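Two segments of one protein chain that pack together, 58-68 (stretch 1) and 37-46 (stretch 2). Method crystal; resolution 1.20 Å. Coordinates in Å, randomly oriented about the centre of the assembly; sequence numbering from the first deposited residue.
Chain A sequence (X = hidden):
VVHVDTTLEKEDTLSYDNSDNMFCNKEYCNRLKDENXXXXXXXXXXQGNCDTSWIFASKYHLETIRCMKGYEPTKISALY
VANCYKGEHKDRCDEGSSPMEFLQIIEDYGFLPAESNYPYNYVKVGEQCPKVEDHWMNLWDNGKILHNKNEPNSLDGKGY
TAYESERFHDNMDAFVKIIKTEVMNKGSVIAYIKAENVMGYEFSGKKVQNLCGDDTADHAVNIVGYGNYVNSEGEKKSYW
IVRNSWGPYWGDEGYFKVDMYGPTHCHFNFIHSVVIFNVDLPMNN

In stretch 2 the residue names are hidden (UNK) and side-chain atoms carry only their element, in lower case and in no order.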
# COMPACT_ATOMS: atom_id res chain seq x y z
N SER A 58 1.01 -4.09 1.81
CA SER A 58 1.43 -5.00 0.76
C SER A 58 0.26 -5.83 0.26
O SER A 58 0.10 -6.02 -0.95
CB SER A 58 2.54 -5.92 1.27
OG SER A 58 3.75 -5.22 1.55
N LYS A 59 -0.57 -6.33 1.17
CA LYS A 59 -1.70 -7.15 0.74
C LYS A 59 -2.74 -6.31 0.01
O LYS A 59 -3.37 -6.80 -0.94
CB LYS A 59 -2.31 -7.92 1.92
CG LYS A 59 -3.37 -7.18 2.70
CD LYS A 59 -3.82 -7.95 3.96
CE LYS A 59 -5.00 -7.30 4.62
NZ LYS A 59 -6.28 -7.67 3.96
N TYR A 60 -2.93 -5.05 0.42
CA TYR A 60 -3.88 -4.20 -0.28
C TYR A 60 -3.43 -3.95 -1.72
O TYR A 60 -4.25 -3.92 -2.63
CB TYR A 60 -4.06 -2.88 0.45
CG TYR A 60 -4.98 -1.91 -0.25
CD1 TYR A 60 -6.37 -2.01 -0.15
CD2 TYR A 60 -4.46 -0.91 -1.06
CE1 TYR A 60 -7.21 -1.10 -0.78
CE2 TYR A 60 -5.28 -0.01 -1.70
CZ TYR A 60 -6.65 -0.10 -1.56
OH TYR A 60 -7.43 0.85 -2.20
N HIS A 61 -2.13 -3.79 -1.94
CA HIS A 61 -1.60 -3.65 -3.29
C HIS A 61 -1.94 -4.87 -4.15
O HIS A 61 -2.36 -4.72 -5.30
CB HIS A 61 -0.10 -3.36 -3.20
CG HIS A 61 0.58 -3.08 -4.50
ND1 HIS A 61 0.18 -2.11 -5.39
CD2 HIS A 61 1.70 -3.63 -5.04
CE1 HIS A 61 1.00 -2.10 -6.43
NE2 HIS A 61 1.95 -3.00 -6.23
N LEU A 62 -1.82 -6.08 -3.59
CA LEU A 62 -2.27 -7.27 -4.32
C LEU A 62 -3.78 -7.29 -4.50
O LEU A 62 -4.28 -7.72 -5.55
CB LEU A 62 -1.81 -8.54 -3.62
CG LEU A 62 -0.34 -8.91 -3.69
CD1 LEU A 62 -0.13 -10.28 -3.04
CD2 LEU A 62 0.13 -8.95 -5.15
N GLU A 63 -4.54 -6.84 -3.49
CA GLU A 63 -6.01 -6.77 -3.63
C GLU A 63 -6.42 -5.82 -4.76
O GLU A 63 -7.35 -6.13 -5.52
CB GLU A 63 -6.67 -6.37 -2.30
CG GLU A 63 -6.51 -7.45 -1.22
CD GLU A 63 -6.67 -6.95 0.21
OE1 GLU A 63 -6.89 -5.73 0.41
OE2 GLU A 63 -6.56 -7.79 1.15
N THR A 64 -5.75 -4.67 -4.91
CA THR A 64 -6.13 -3.78 -6.01
C THR A 64 -5.71 -4.35 -7.35
O THR A 64 -6.42 -4.19 -8.34
CB THR A 64 -5.66 -2.32 -5.82
OG1 THR A 64 -4.23 -2.20 -5.94
CG2 THR A 64 -6.09 -1.75 -4.47
N ILE A 65 -4.54 -5.00 -7.40
CA ILE A 65 -4.13 -5.66 -8.63
C ILE A 65 -5.17 -6.70 -9.04
O ILE A 65 -5.55 -6.79 -10.21
CB ILE A 65 -2.72 -6.27 -8.49
CG1 ILE A 65 -1.65 -5.18 -8.45
CG2 ILE A 65 -2.47 -7.28 -9.60
CD1 ILE A 65 -0.29 -5.63 -7.97
N ARG A 66 -5.66 -7.49 -8.07
CA ARG A 66 -6.71 -8.47 -8.35
C ARG A 66 -7.98 -7.79 -8.85
O ARG A 66 -8.59 -8.26 -9.81
CB ARG A 66 -6.96 -9.32 -7.10
CG ARG A 66 -5.86 -10.38 -6.87
CD ARG A 66 -6.07 -11.18 -5.59
NE ARG A 66 -7.39 -11.81 -5.58
CZ ARG A 66 -7.69 -12.94 -6.23
NH1 ARG A 66 -6.76 -13.59 -6.91
NH2 ARG A 66 -8.93 -13.40 -6.20
N CYS A 67 -8.36 -6.66 -8.26
CA CYS A 67 -9.50 -5.90 -8.76
C CYS A 67 -9.28 -5.47 -10.20
O CYS A 67 -10.19 -5.59 -11.04
CB CYS A 67 -9.75 -4.67 -7.89
SG CYS A 67 -10.68 -4.91 -6.37
N MET A 68 -8.10 -4.95 -10.52
CA MET A 68 -7.82 -4.49 -11.87
C MET A 68 -7.89 -5.64 -12.88
O MET A 68 -8.17 -5.39 -14.06
CB MET A 68 -6.43 -3.85 -11.94
CG MET A 68 -6.23 -2.49 -11.22
SD MET A 68 -7.54 -1.26 -11.39
CE MET A 68 -7.28 -0.70 -13.06
N UNK A 37 -17.03 0.40 -8.12
CA UNK A 37 -15.67 -0.05 -8.37
C UNK A 37 -15.25 -1.10 -7.35
O UNK A 37 -15.47 -0.95 -6.14
c UNK A 37 -13.38 0.85 -9.10
o UNK A 37 -12.55 0.00 -8.72
n UNK A 37 -13.21 1.57 -10.20
c UNK A 37 -14.68 1.13 -8.31
N UNK A 38 -14.66 -2.18 -7.85
CA UNK A 38 -14.08 -3.21 -6.98
C UNK A 38 -13.25 -2.59 -5.87
O UNK A 38 -13.35 -2.99 -4.69
s UNK A 38 -12.46 -5.57 -7.09
c UNK A 38 -13.21 -4.12 -7.86
N UNK A 39 -12.42 -1.60 -6.21
CA UNK A 39 -11.51 -1.03 -5.23
C UNK A 39 -12.26 -0.28 -4.13
O UNK A 39 -11.84 -0.29 -2.97
c UNK A 39 -9.51 -1.13 -6.73
c UNK A 39 -9.67 0.65 -4.99
c UNK A 39 -10.45 -0.19 -5.97
c UNK A 39 -8.58 -0.48 -7.73
N UNK A 40 -13.41 0.31 -4.45
CA UNK A 40 -14.18 1.01 -3.42
C UNK A 40 -14.80 0.06 -2.42
O UNK A 40 -15.25 0.49 -1.36
c UNK A 40 -15.31 1.81 -4.06
o UNK A 40 -14.81 2.56 -5.14
N UNK A 41 -14.85 -1.23 -2.74
CA UNK A 41 -15.42 -2.23 -1.87
C UNK A 41 -14.37 -2.94 -1.02
O UNK A 41 -14.71 -3.88 -0.29
c UNK A 41 -16.23 -3.18 -2.73
c UNK A 41 -17.60 -2.60 -3.03
o UNK A 41 -18.52 -2.70 -2.22
n UNK A 41 -17.68 -1.83 -4.11
N UNK A 42 -13.13 -2.48 -1.04
CA UNK A 42 -12.10 -2.95 -0.12
C UNK A 42 -12.12 -2.05 1.11
O UNK A 42 -11.56 -0.95 1.10
c UNK A 42 -10.55 -3.83 -2.02
c UNK A 42 -9.29 -3.45 -2.82
c UNK A 42 -10.48 -5.28 -1.57
c UNK A 42 -10.74 -2.92 -0.81
N UNK A 43 -12.79 -2.48 2.17
CA UNK A 43 -13.00 -1.60 3.30
C UNK A 43 -11.69 -1.41 4.07
O UNK A 43 -10.81 -2.27 4.06
c UNK A 43 -14.08 -2.15 4.22
c UNK A 43 -15.47 -2.18 3.57
n UNK A 43 -15.95 -0.79 1.61
o UNK A 43 -16.11 0.17 3.64
c UNK A 43 -15.87 -0.82 2.94
N UNK A 44 -11.59 -0.27 4.75
CA UNK A 44 -10.44 0.02 5.60
C UNK A 44 -10.35 -0.98 6.74
O UNK A 44 -11.37 -1.40 7.31
c UNK A 44 -9.57 1.79 7.22
c UNK A 44 -10.46 2.45 4.96
c UNK A 44 -10.59 1.46 6.12
N UNK A 45 -9.13 -1.38 7.06
CA UNK A 45 -8.83 -2.32 8.14
C UNK A 45 -8.10 -1.61 9.28
O UNK A 45 -7.64 -0.48 9.15
c UNK A 45 -8.04 -3.51 7.60
o UNK A 45 -7.73 -6.33 6.87
o UNK A 45 -8.19 -5.77 4.82
c UNK A 45 -8.84 -4.26 6.53
c UNK A 45 -8.20 -5.54 6.04
N UNK A 46 -8.05 -2.29 10.43
CA UNK A 46 -7.45 -1.79 11.67
C UNK A 46 -6.40 -2.78 12.13
O UNK A 46 -6.72 -3.88 12.61
o UNK A 46 -8.94 -0.61 14.87
c UNK A 46 -8.05 -0.92 14.02
c UNK A 46 -8.54 -1.59 12.74
o UNK A 46 -6.83 -0.74 14.20
O HOH W 1 -9.98 1.06 -1.39
O HOH W 2 -7.01 -4.36 2.70

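Position 37 has four side-chain atoms: two carbons, the second carrying one oxygen and one nitrogen. They do not reach stretch 1. A three-carbon amide would be one atom longer, so this is Asn-37. Its OD1 accepts a hydrogen bond from the backbone N of position 39, at 3.0 Å, which helps set the turn that follows.

Position 38 has one carbon and then one sulfur. The sulfur lies 2.0 Å from Cys-67 SG, a covalent distance. This is Cys-38, and the pair is a disulfide with chi3 of -71°. Its CA-to-CB bond points toward the helix.

Position 39 has four carbons, forked at the first, with one arm two carbons long. They lie against Tyr-60, Thr-64, Cys-67 and Met-68. That pattern is Ile-39. Ile-39 CG1 is 3.7 Å from Cys-67 CB. Ile-39 CD1 is 3.9 Å from both Thr-64 CB and Met-68 SD. Ile-39 CG2 is 3.6 Å from Tyr-60 OH. The CA-to-CB bond points sideways, yet the end of the side chain comes nearer the helix.

Position 40 has one carbon and then one oxygen, with no contact to stretch 1. This is Ser-40. Its CA-to-CB bond points away from the helix, and its OG is hydrogen-bonded elsewhere in the structure.

Position 41 has two carbons, the second carrying one oxygen and one nitrogen. It does not touch the helix. This is Asn-41. Its ND2 donates to Asn-37 O at 3.1 Å, and its backbone N donates to Cys-38 O at 3.0 Å. Both bonds hold the turn together.

Position 42 has four carbons, forked at the second. One end carbon touches Tyr-60, Glu-63, Thr-64 and Cys-67. This is Leu-42. It is buried, and its CA-to-CB bond points toward the helix. Leu-42 CD1 is 3.7 Å from Tyr-60 CE1, 4.0 Å from Glu-63 CB, 4.0 Å from Thr-64 CG2 and 4.1 Å from Cys-67 SG.

Position 43 has three carbons, the third carrying one oxygen and one nitrogen. It is exposed and out of contact. This is Gln-43.

Position 44 has one carbon carrying two more. It makes no contact with stretch 1. This is Val-44, and its CA-to-CB bond points away from the helix.

Position 45 has three carbons, the third carrying two oxygens. One oxygen is 2.8 Å from Lys-59 NZ. This is Glu-45, and its OE2 accepts the lysine hydrogen bond within a salt bridge.

Position 46 has two carbons, the second carrying two oxygens. It is out of reach of stretch 1. This is Asp-46.

The contact has a covalent, an apolar and a charged part. The disulfide ties the turn to the helix. Ile-39 and Leu-42 pack beside it. Lys-59 NZ also bridges Glu-63 OE2 at 2.8 Å, so its positive charge is shared by two carboxylates, with Glu-63 OE2 and Glu-45 OE2 4.5 Å apart. Water 2 donates to Glu-45 OE2 at 2.8 Å and Glu-63 OE1 at 2.7 Å, linking the same pair. Water 1 joins Ile-39 O, at 2.8 Å, to Tyr-60 OH, at 2.7 Å.

Stretch 2 (37-46) NCISNLQVED
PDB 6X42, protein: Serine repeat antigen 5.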